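Local structure of possible thiamine biosynthesis enzyme (Candida albicans, 2X7Q) at residues F32-Y38 with Q228-Y232; L99-T105 with D172-Y178; F179-Y184 with L248-A252. The protein is of unknown function but has the periplasmic binding protein fold and may bind a small molecule, possibly linked to thiamine biosynthesis. The protein carries 1 engineered substitution. All coordinates share one frame; numbering follows the deposited sequence.

From the N terminus, helix 28-35 and the turn after it meet helix 216-235 in interaction 1, which closes a loop of 189 residues on the lobe built round the sheet that contains strand 17-21. Nested inside that loop, interaction 2 pairs strands 100-106 and 173-177, neighbours in the second sheet. The chain then runs straight from strand 173-177 into helix 178-186, where interaction 3 opens. Interactions 2 and 3 touch there, W176 CB lying 3.4 Å from S181 OG. Interaction 3 reaches forward to the loop after helix 237-247, and so crosses interaction 1 along the chain. Interactions 1 and 2 lie on opposite sides of the chain's centre.

Interaction 1 (F32-Y38 with Q228-Y232)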
loop_
_atom_site.group_PDB
_atom_site.type_symbol
_atom_site.label_atom_id
_atom_site.label_comp_id
_atom_site.label_asym_id
_atom_site.label_seq_id
_atom_site.Cartn_x
_atom_site.Cartn_y
_atom_site.Cartn_z
ATOM N N PHE A 32 -10.130 14.838 1.081
ATOM C CA PHE A 32 -10.966 15.681 1.933
ATOM C C PHE A 32 -10.141 16.693 2.728
ATOM O O PHE A 32 -10.613 17.788 3.024
ATOM C CB PHE A 32 -11.824 14.827 2.872
ATOM C CG PHE A 32 -12.995 14.165 2.194
ATOM C CD1 PHE A 32 -13.013 12.795 1.980
ATOM C CD2 PHE A 32 -14.077 14.917 1.763
ATOM C CE1 PHE A 32 -14.091 12.190 1.356
ATOM C CE2 PHE A 32 -15.155 14.316 1.136
ATOM C CZ PHE A 32 -15.161 12.952 0.933
ATOM N N ALA A 33 -8.913 16.320 3.072
ATOM C CA ALA A 33 -8.004 17.235 3.754
ATOM C C ALA A 33 -7.738 18.462 2.886
ATOM O O ALA A 33 -7.587 19.573 3.392
ATOM C CB ALA A 33 -6.703 16.533 4.100
ATOM N N GLN A 34 -7.681 18.249 1.575
ATOM C CA GLN A 34 -7.471 19.333 0.622
ATOM C C GLN A 34 -8.774 20.085 0.366
ATOM O O GLN A 34 -8.788 21.312 0.284
ATOM C CB GLN A 34 -6.909 18.787 -0.694
ATOM C CG GLN A 34 -6.654 19.846 -1.759
ATOM C CD GLN A 34 -6.156 19.254 -3.066
ATOM O OE1 GLN A 34 -4.964 19.305 -3.369
ATOM N NE2 GLN A 34 -7.070 18.691 -3.846
ATOM N N GLN A 35 -9.867 19.337 0.242
ATOM C CA GLN A 35 -11.186 19.922 0.017
ATOM C C GLN A 35 -11.568 20.878 1.142
ATOM O O GLN A 35 -12.093 21.964 0.893
ATOM C CB GLN A 35 -12.245 18.824 -0.110
ATOM C CG GLN A 35 -13.651 19.342 -0.383
ATOM C CD GLN A 35 -14.707 18.258 -0.266
ATOM O OE1 GLN A 35 -15.244 17.787 -1.269
ATOM N NE2 GLN A 35 -15.008 17.856 0.963
ATOM N N GLN A 36 -11.302 20.468 2.377
ATOM C CA GLN A 36 -11.648 21.270 3.545
ATOM C C GLN A 36 -10.546 22.269 3.883
ATOM O O GLN A 36 -10.644 23.007 4.863
ATOM C CB GLN A 36 -11.943 20.370 4.746
ATOM C CG GLN A 36 -13.075 19.382 4.511
ATOM C CD GLN A 36 -14.393 20.067 4.204
ATOM O OE1 GLN A 36 -15.105 19.680 3.278
ATOM N NE2 GLN A 36 -14.723 21.090 4.982
ATOM N N GLY A 37 -9.497 22.284 3.066
ATOM C CA GLY A 37 -8.412 23.236 3.225
ATOM C C GLY A 37 -7.605 23.055 4.496
ATOM O O GLY A 37 -7.088 24.026 5.050
ATOM N N TYR A 38 -7.489 21.814 4.957
ATOM C CA TYR A 38 -6.716 21.524 6.159
ATOM C C TYR A 38 -5.225 21.772 5.942
ATOM O O TYR A 38 -4.518 22.188 6.859
ATOM C CB TYR A 38 -6.946 20.084 6.623
ATOM C CG TYR A 38 -8.348 19.806 7.111
ATOM C CD1 TYR A 38 -8.946 20.619 8.064
ATOM C CD2 TYR A 38 -9.066 18.717 6.635
ATOM C CE1 TYR A 38 -10.227 20.366 8.516
ATOM C CE2 TYR A 38 -10.345 18.452 7.082
ATOM C CZ TYR A 38 -10.922 19.280 8.022
ATOM O OH TYR A 38 -12.197 19.024 8.475
ATOM N N GLN A 228 -6.719 15.167 10.512
ATOM C CA GLN A 228 -7.999 15.854 10.397
ATOM C C GLN A 228 -8.767 15.346 9.182
ATOM O O GLN A 228 -9.991 15.238 9.213
ATOM C CB GLN A 228 -7.793 17.368 10.299
ATOM C CG GLN A 228 -7.353 18.025 11.598
ATOM C CD GLN A 228 -7.270 19.533 11.493
ATOM O OE1 GLN A 228 -6.819 20.071 10.483
ATOM N NE2 GLN A 228 -7.703 20.226 12.541
ATOM N N GLY A 229 -8.040 15.036 8.113
ATOM C CA GLY A 229 -8.645 14.496 6.909
ATOM C C GLY A 229 -9.271 13.141 7.172
ATOM O O GLY A 229 -10.303 12.799 6.595
ATOM N N ILE A 230 -8.639 12.371 8.051
ATOM C CA ILE A 230 -9.153 11.067 8.446
ATOM C C ILE A 230 -10.415 11.214 9.292
ATOM O O ILE A 230 -11.383 10.477 9.106
ATOM C CB ILE A 230 -8.101 10.266 9.238
ATOM C CG1 ILE A 230 -6.941 9.859 8.327
ATOM C CG2 ILE A 230 -8.733 9.041 9.873
ATOM C CD1 ILE A 230 -5.865 9.059 9.027
ATOM N N GLN A 231 -10.399 12.163 10.222
ATOM C CA GLN A 231 -11.554 12.404 11.078
ATOM C C GLN A 231 -12.758 12.846 10.252
ATOM O O GLN A 231 -13.875 12.387 10.480
ATOM C CB GLN A 231 -11.229 13.447 12.151
ATOM C CG GLN A 231 -12.388 13.744 13.095
ATOM C CD GLN A 231 -12.043 14.781 14.145
ATOM O OE1 GLN A 231 -10.931 15.303 14.179
ATOM N NE2 GLN A 231 -13.002 15.083 15.012
ATOM N N TYR A 232 -12.528 13.738 9.293
ATOM C CA TYR A 232 -13.597 14.196 8.415
ATOM C C TYR A 232 -14.206 13.015 7.670
ATOM O O TYR A 232 -15.423 12.858 7.631
ATOM C CB TYR A 232 -13.078 15.238 7.420
ATOM C CG TYR A 232 -14.172 15.878 6.591
ATOM C CD1 TYR A 232 -14.621 15.287 5.416
ATOM C CD2 TYR A 232 -14.762 17.071 6.989
ATOM C CE1 TYR A 232 -15.626 15.870 4.660
ATOM C CE2 TYR A 232 -15.765 17.662 6.241
ATOM C CZ TYR A 232 -16.192 17.057 5.080
ATOM O OH TYR A 232 -17.188 17.640 4.336
HETATM O O HOH W 1 -12.240 17.130 10.861
#
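The Y232 ring touches F32 and Q36, which both lie on one side of its plane, in a helix-to-helix contact on one lobe of the periplasmic binding protein fold. Helix 28-35 and the turn that ends it pack here on helix 216-235. The Y232 side chain leaves helix 216-235 with CG anti to the backbone N (chi1 -173°), and its ring crosses the side chains of F32 and Q36 at about a right angle. It meets the F32 ring obliquely: F32 CD2 is 3.4 Å from Y232 CE1, and the planes are inclined at 34°. Q36 CG lies over one face of the Y232 ring in a CH-pi contact, 3.8 Å from the centroid; the bend at chi2 then stacks the Q36 amide along the ring, only 15° from parallel.

The second tyrosine, Y38, is held on both faces. Q36 CB sits over one face, and Q228 CB stands over the centre of the other, 4.0 Å from the Y38 centroid. Where the backbones come nearest, A33 CB packs on G229 CA at 4.0 Å. G229 has no side chain, and this permits the close approach.

A Schellman motif closes helix 28-35, with G37 at positive phi, and it turns the chain so that Y38 faces helix 216-235. Further out, E239 takes a hydrogen bond with Y232 OH, and H236 stacks on the Y232 ring. The Q36 amide is steadied by its neighbour: Q35 NE2 gives a hydrogen bond of 2.9 Å to Q36 OE1, on a lone pair in the carbonyl plane.

Interaction 2 (L99-T105 with D172-Y178); sequences LLWAVST and DAFMWEY. With GOL (glycerol), chain B.
Backbone bonds join L99-T105 and D172-Y178 as antiparallel neighbours in the second mixed sheet of the periplasmic binding protein fold. A102 pairs with W176 and S104 with F174, each through two N-H...O bonds. Y178 N, at the start of helix 178-186, extends the pairing to L100 O at 3.0 Å. At the other end the T105 hydroxyl donates to D172 O, OG1 to O 2.8 Å.

Apolar contacts fill both faces. V103 CG2 meets M175 CG (a selenomethionine) at 4.0 Å, and the M175 chain bends at chi3 to bring CE to W101 CB at 3.7 Å. Helix 129-141 covers this face. On the other, S104 CB lies over the F174 ring, 4.0 Å from its centroid. L100 and Y178 run side by side, pointing the same way.

A glycerol, probably from the crystallisation liquor, bridges the strand ends. Its O1 accepts from L100 N at 2.9 Å and donates to E177 OE2 at 3.1 Å. E177 also caps helix 178-186, through OE2 to F179 N, and its OE1 bonds T180.

The E177 carboxylate thus meets a helix N terminus and, in this crystal, a glycerol hydroxyl; the helix end in particular would probably stabilise its negative charge.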
loop_
_atom_site.group_PDB
_atom_site.type_symbol
_atom_site.label_atom_id
_atom_site.label_comp_id
_atom_site.label_asym_id
_atom_site.label_seq_id
_atom_site.Cartn_x
_atom_site.Cartn_y
_atom_site.Cartn_z
ATOM N N LEU A 99 -4.887 -5.316 4.560
ATOM C CA LEU A 99 -5.313 -5.292 3.164
ATOM C C LEU A 99 -5.849 -6.657 2.729
ATOM O O LEU A 99 -5.245 -7.688 3.024
ATOM C CB LEU A 99 -4.152 -4.876 2.257
ATOM C CG LEU A 99 -4.516 -4.373 0.857
ATOM C CD1 LEU A 99 -5.128 -2.989 0.945
ATOM C CD2 LEU A 99 -3.299 -4.359 -0.058
ATOM N N LEU A 100 -6.980 -6.661 2.029
ATOM C CA LEU A 100 -7.578 -7.904 1.549
ATOM C C LEU A 100 -7.202 -8.184 0.097
ATOM O O LEU A 100 -7.705 -7.533 -0.823
ATOM C CB LEU A 100 -9.099 -7.868 1.703
ATOM C CG LEU A 100 -9.863 -9.106 1.225
ATOM C CD1 LEU A 100 -9.353 -10.357 1.923
ATOM C CD2 LEU A 100 -11.359 -8.939 1.448
ATOM N N TRP A 101 -6.316 -9.156 -0.100
ATOM C CA TRP A 101 -5.875 -9.539 -1.436
ATOM C C TRP A 101 -6.763 -10.630 -2.024
ATOM O O TRP A 101 -7.093 -11.603 -1.351
ATOM C CB TRP A 101 -4.420 -10.008 -1.409
ATOM C CG TRP A 101 -3.436 -8.891 -1.243
ATOM C CD1 TRP A 101 -2.965 -8.378 -0.068
ATOM C CD2 TRP A 101 -2.796 -8.148 -2.286
ATOM N NE1 TRP A 101 -2.073 -7.362 -0.318
ATOM C CE2 TRP A 101 -1.954 -7.200 -1.678
ATOM C CE3 TRP A 101 -2.857 -8.191 -3.685
ATOM C CZ2 TRP A 101 -1.176 -6.307 -2.408
ATOM C CZ3 TRP A 101 -2.085 -7.303 -4.411
ATOM C CH2 TRP A 101 -1.257 -6.375 -3.774
ATOM N N ALA A 102 -7.146 -10.461 -3.286
ATOM C CA ALA A 102 -7.988 -11.435 -3.966
ATOM C C ALA A 102 -7.211 -12.137 -5.080
ATOM O O ALA A 102 -6.553 -11.489 -5.900
ATOM C CB ALA A 102 -9.231 -10.761 -4.526
ATOM N N VAL A 103 -7.299 -13.464 -5.107
ATOM C CA VAL A 103 -6.628 -14.256 -6.129
ATOM C C VAL A 103 -7.579 -14.510 -7.292
ATOM O O VAL A 103 -8.656 -15.079 -7.109
ATOM C CB VAL A 103 -6.139 -15.597 -5.562
ATOM C CG1 VAL A 103 -5.363 -16.369 -6.617
ATOM C CG2 VAL A 103 -5.277 -15.366 -4.327
ATOM N N SER A 104 -7.182 -14.087 -8.488
ATOM C CA SER A 104 -8.057 -14.181 -9.651
ATOM C C SER A 104 -7.477 -15.060 -10.753
ATOM O O SER A 104 -6.264 -15.256 -10.834
ATOM C CB SER A 104 -8.349 -12.788 -10.212
ATOM O OG SER A 104 -8.892 -11.936 -9.220
ATOM N N THR A 105 -8.360 -15.585 -11.597
ATOM C CA THR A 105 -7.953 -16.343 -12.773
ATOM C C THR A 105 -8.915 -16.048 -13.917
ATOM O O THR A 105 -9.869 -15.287 -13.752
ATOM C CB THR A 105 -7.919 -17.858 -12.495
ATOM O OG1 THR A 105 -7.356 -18.545 -13.620
ATOM C CG2 THR A 105 -9.320 -18.388 -12.231
ATOM N N ASP A 172 -1.591 -18.325 -14.694
ATOM C CA ASP A 172 -2.608 -19.128 -14.031
ATOM C C ASP A 172 -3.454 -18.274 -13.094
ATOM O O ASP A 172 -4.656 -18.500 -12.945
ATOM C CB ASP A 172 -1.969 -20.288 -13.262
ATOM C CG ASP A 172 -1.398 -21.352 -14.176
ATOM O OD1 ASP A 172 -1.790 -21.394 -15.359
ATOM O OD2 ASP A 172 -0.558 -22.149 -13.708
ATOM N N ALA A 173 -2.820 -17.286 -12.470
ATOM C CA ALA A 173 -3.513 -16.405 -11.538
ATOM C C ALA A 173 -2.672 -15.190 -11.159
ATOM O O ALA A 173 -1.454 -15.181 -11.340
ATOM C CB ALA A 173 -3.921 -17.169 -10.288
ATOM N N PHE A 174 -3.339 -14.165 -10.636
ATOM C CA PHE A 174 -2.669 -12.973 -10.133
ATOM C C PHE A 174 -3.386 -12.495 -8.875
ATOM O O PHE A 174 -4.515 -12.904 -8.607
ATOM C CB PHE A 174 -2.652 -11.870 -11.195
ATOM C CG PHE A 174 -4.006 -11.284 -11.487
ATOM C CD1 PHE A 174 -4.839 -11.863 -12.430
ATOM C CD2 PHE A 174 -4.441 -10.147 -10.825
ATOM C CE1 PHE A 174 -6.083 -11.323 -12.704
ATOM C CE2 PHE A 174 -5.682 -9.604 -11.093
ATOM C CZ PHE A 174 -6.504 -10.192 -12.032
HETATM N N MSE A 175 -2.735 -11.633 -8.105
HETATM C CA MSE A 175 -3.327 -11.134 -6.870
HETATM C C MSE A 175 -3.500 -9.617 -6.915
HETATM O O MSE A 175 -2.586 -8.884 -7.303
HETATM C CB MSE A 175 -2.475 -11.543 -5.666
HETATM C CG MSE A 175 -2.275 -13.038 -5.537
HETATM SE SE MSE A 175 -1.176 -13.534 -4.017
HETATM C CE MSE A 175 -2.223 -12.710 -2.609
ATOM N N TRP A 176 -4.679 -9.151 -6.517
ATOM C CA TRP A 176 -4.989 -7.728 -6.556
ATOM C C TRP A 176 -5.993 -7.388 -5.462
ATOM O O TRP A 176 -6.735 -8.255 -5.001
ATOM C CB TRP A 176 -5.547 -7.353 -7.930
ATOM C CG TRP A 176 -5.205 -5.963 -8.366
ATOM C CD1 TRP A 176 -6.039 -4.884 -8.404
ATOM C CD2 TRP A 176 -3.927 -5.498 -8.827
ATOM N NE1 TRP A 176 -5.362 -3.779 -8.864
ATOM C CE2 TRP A 176 -4.069 -4.129 -9.127
ATOM C CE3 TRP A 176 -2.685 -6.111 -9.013
ATOM C CZ2 TRP A 176 -3.006 -3.361 -9.606
ATOM C CZ3 TRP A 176 -1.634 -5.344 -9.488
ATOM C CH2 TRP A 176 -1.801 -3.985 -9.779
ATOM N N GLU A 177 -6.010 -6.127 -5.043
ATOM C CA GLU A 177 -6.924 -5.691 -3.994
ATOM C C GLU A 177 -8.355 -6.097 -4.338
ATOM O O GLU A 177 -8.806 -5.916 -5.468
ATOM C CB GLU A 177 -6.817 -4.179 -3.780
ATOM C CG GLU A 177 -7.496 -3.679 -2.514
ATOM C CD GLU A 177 -9.001 -3.570 -2.665
ATOM O OE1 GLU A 177 -9.457 -2.894 -3.613
ATOM O OE2 GLU A 177 -9.726 -4.161 -1.838
ATOM N N TYR A 178 -9.058 -6.656 -3.358
ATOM C CA TYR A 178 -10.386 -7.227 -3.582
ATOM C C TYR A 178 -11.381 -6.265 -4.224
ATOM O O TYR A 178 -11.862 -6.513 -5.328
ATOM C CB TYR A 178 -10.968 -7.778 -2.276
ATOM C CG TYR A 178 -12.408 -8.223 -2.399
ATOM C CD1 TYR A 178 -12.742 -9.375 -3.104
ATOM C CD2 TYR A 178 -13.435 -7.495 -1.810
ATOM C CE1 TYR A 178 -14.055 -9.784 -3.222
ATOM C CE2 TYR A 178 -14.752 -7.899 -1.923
ATOM C CZ TYR A 178 -15.056 -9.043 -2.631
ATOM O OH TYR A 178 -16.368 -9.451 -2.748
HETATM C C1 GOL B . -9.551 -3.644 1.751
HETATM O O1 GOL B . -8.881 -4.720 1.099
HETATM C C2 GOL B . -9.497 -3.882 3.260
HETATM O O2 GOL B . -10.165 -2.806 3.916
HETATM C C3 GOL B . -10.196 -5.209 3.592
HETATM O O3 GOL B . -10.128 -5.430 4.999
#

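Interaction 3 (F179-Y184 with L248-A252); sequences FTSKKY and LDYSA
D249 OD2 is gripped by two waters. Water 3 donates to D249 OD2 at 2.6 Å. It also lies 3.0 Å from Y184 OH, in the plane of the tyrosine ring, and so links that hydroxyl to the carboxylate. Water 2 is 2.7 Å from D249 OD2 and from T180 O, but its protons cannot serve all the acceptors near it at once.

The other oxygen takes the lysine. K183 NZ bonds D249 OD1 at 3.0 Å on its syn lone pair, the side facing OD2, and this bond forms part of a salt bridge. The K183 chain is extended throughout and meets the D249 side chain at about a right angle. Its methylene CD passes 3.4 Å from D249 OD2 and also lies over one face of the Y184 ring. The positive amine would be expected to favour the charged form of D249.

These residues join helix 178-186, which follows strand 173-177 in the chain, to the loop between helices 237-247 and 252-259. D249 is the centre of an inverse gamma turn in that loop. Its CG lies anti to the backbone N (chi1 -168°), and the carboxylate reaches the helix from there.

Y250 makes the second polar link. Its hydroxyl donates to T180 OG1, with OH to OG1 3.0 Å. T180 OG1 is bonded in turn to E177 OE1, at the N-cap of the helix. The Y250 ring presents its edge to the helix, and CD1 stands 3.6 Å from F179 O near the ring plane. H25 meets the Y250 ring, and I244 of helix 237-247 packs on its side chain. Beyond Y250, S251 caps helix 252-259, its OG bonded to D254 N.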
loop_
_atom_site.group_PDB
_atom_site.type_symbol
_atom_site.label_atom_id
_atom_site.label_comp_id
_atom_site.label_asym_id
_atom_site.label_seq_id
_atom_site.Cartn_x
_atom_site.Cartn_y
_atom_site.Cartn_z
ATOM N N PHE A 179 -11.702 -5.182 -3.525
ATOM C CA PHE A 179 -12.730 -4.255 -3.992
ATOM C C PHE A 179 -12.391 -3.625 -5.337
ATOM O O PHE A 179 -13.275 -3.144 -6.044
ATOM C CB PHE A 179 -13.012 -3.177 -2.945
ATOM C CG PHE A 179 -13.701 -3.696 -1.715
ATOM C CD1 PHE A 179 -15.072 -3.886 -1.703
ATOM C CD2 PHE A 179 -12.978 -3.998 -0.574
ATOM C CE1 PHE A 179 -15.709 -4.366 -0.574
ATOM C CE2 PHE A 179 -13.606 -4.479 0.558
ATOM C CZ PHE A 179 -14.974 -4.663 0.559
ATOM N N THR A 180 -11.111 -3.631 -5.687
ATOM C CA THR A 180 -10.673 -3.120 -6.979
ATOM C C THR A 180 -10.930 -4.160 -8.066
ATOM O O THR A 180 -11.129 -3.823 -9.232
ATOM C CB THR A 180 -9.175 -2.748 -6.958
ATOM O OG1 THR A 180 -8.939 -1.760 -5.946
ATOM C CG2 THR A 180 -8.739 -2.197 -8.306
ATOM N N SER A 181 -10.933 -5.428 -7.665
ATOM C CA SER A 181 -11.138 -6.537 -8.589
ATOM C C SER A 181 -12.602 -6.961 -8.636
ATOM O O SER A 181 -13.021 -7.674 -9.548
ATOM C CB SER A 181 -10.279 -7.734 -8.175
ATOM O OG SER A 181 -8.912 -7.380 -8.055
ATOM N N LYS A 182 -13.373 -6.521 -7.648
ATOM C CA LYS A 182 -14.762 -6.942 -7.516
ATOM C C LYS A 182 -15.576 -6.627 -8.765
ATOM O O LYS A 182 -16.407 -7.429 -9.188
ATOM C CB LYS A 182 -15.400 -6.300 -6.283
ATOM C CG LYS A 182 -16.772 -6.854 -5.936
ATOM C CD LYS A 182 -17.282 -6.284 -4.624
ATOM C CE LYS A 182 -18.563 -6.971 -4.187
ATOM N NZ LYS A 182 -19.657 -6.808 -5.179
ATOM N N LYS A 183 -15.330 -5.460 -9.353
ATOM C CA LYS A 183 -16.023 -5.054 -10.570
ATOM C C LYS A 183 -15.916 -6.117 -11.657
ATOM O O LYS A 183 -16.879 -6.380 -12.377
ATOM C CB LYS A 183 -15.464 -3.729 -11.095
ATOM C CG LYS A 183 -15.930 -3.384 -12.506
ATOM C CD LYS A 183 -15.222 -2.144 -13.036
ATOM C CE LYS A 183 -15.614 -1.843 -14.474
ATOM N NZ LYS A 183 -14.946 -0.623 -14.997
ATOM N N TYR A 184 -14.743 -6.731 -11.769
ATOM C CA TYR A 184 -14.484 -7.684 -12.843
ATOM C C TYR A 184 -14.910 -9.106 -12.487
ATOM O O TYR A 184 -14.900 -9.992 -13.338
ATOM C CB TYR A 184 -13.013 -7.630 -13.266
ATOM C CG TYR A 184 -12.608 -6.273 -13.792
ATOM C CD1 TYR A 184 -12.831 -5.925 -15.119
ATOM C CD2 TYR A 184 -12.019 -5.331 -12.958
ATOM C CE1 TYR A 184 -12.468 -4.680 -15.600
ATOM C CE2 TYR A 184 -11.652 -4.085 -13.430
ATOM C CZ TYR A 184 -11.878 -3.765 -14.752
ATOM O OH TYR A 184 -11.516 -2.527 -15.229
ATOM N N LEU A 248 -13.334 7.393 -8.946
ATOM C CA LEU A 248 -12.515 6.188 -9.035
ATOM C C LEU A 248 -13.323 5.009 -9.573
ATOM O O LEU A 248 -14.553 5.059 -9.613
ATOM C CB LEU A 248 -11.915 5.854 -7.669
ATOM C CG LEU A 248 -11.126 6.988 -7.007
ATOM C CD1 LEU A 248 -10.674 6.596 -5.606
ATOM C CD2 LEU A 248 -9.937 7.397 -7.864
ATOM N N ASP A 249 -12.627 3.956 -9.989
ATOM C CA ASP A 249 -13.281 2.798 -10.587
ATOM C C ASP A 249 -13.920 1.897 -9.537
ATOM O O ASP A 249 -13.536 0.736 -9.380
ATOM C CB ASP A 249 -12.295 1.990 -11.432
ATOM C CG ASP A 249 -12.986 0.956 -12.299
ATOM O OD1 ASP A 249 -13.979 1.308 -12.966
ATOM O OD2 ASP A 249 -12.536 -0.208 -12.321
ATOM N N TYR A 250 -14.899 2.439 -8.820
ATOM C CA TYR A 250 -15.652 1.667 -7.842
ATOM C C TYR A 250 -17.115 2.069 -7.908
ATOM O O TYR A 250 -17.432 3.254 -7.997
ATOM C CB TYR A 250 -15.124 1.911 -6.428
ATOM C CG TYR A 250 -13.637 1.698 -6.262
ATOM C CD1 TYR A 250 -13.128 0.458 -5.895
ATOM C CD2 TYR A 250 -12.740 2.740 -6.460
ATOM C CE1 TYR A 250 -11.769 0.261 -5.736
ATOM C CE2 TYR A 250 -11.379 2.553 -6.303
ATOM C CZ TYR A 250 -10.900 1.312 -5.941
ATOM O OH TYR A 250 -9.548 1.124 -5.785
ATOM N N SER A 251 -18.007 1.088 -7.874
ATOM C CA SER A 251 -19.432 1.383 -7.813
ATOM C C SER A 251 -19.774 1.918 -6.430
ATOM O O SER A 251 -19.019 1.717 -5.479
ATOM C CB SER A 251 -20.263 0.140 -8.120
ATOM O OG SER A 251 -20.097 -0.848 -7.125
ATOM N N ALA A 252 -20.905 2.607 -6.324
ATOM C CA ALA A 252 -21.341 3.159 -5.049
ATOM C C ALA A 252 -21.558 2.052 -4.025
ATOM O O ALA A 252 -21.244 2.217 -2.846
ATOM C CB ALA A 252 -22.611 3.975 -5.233
HETATM O O HOH W 2 -11.525 -1.273 -10.008
HETATM O O HOH W 3 -10.148 -1.031 -13.063
#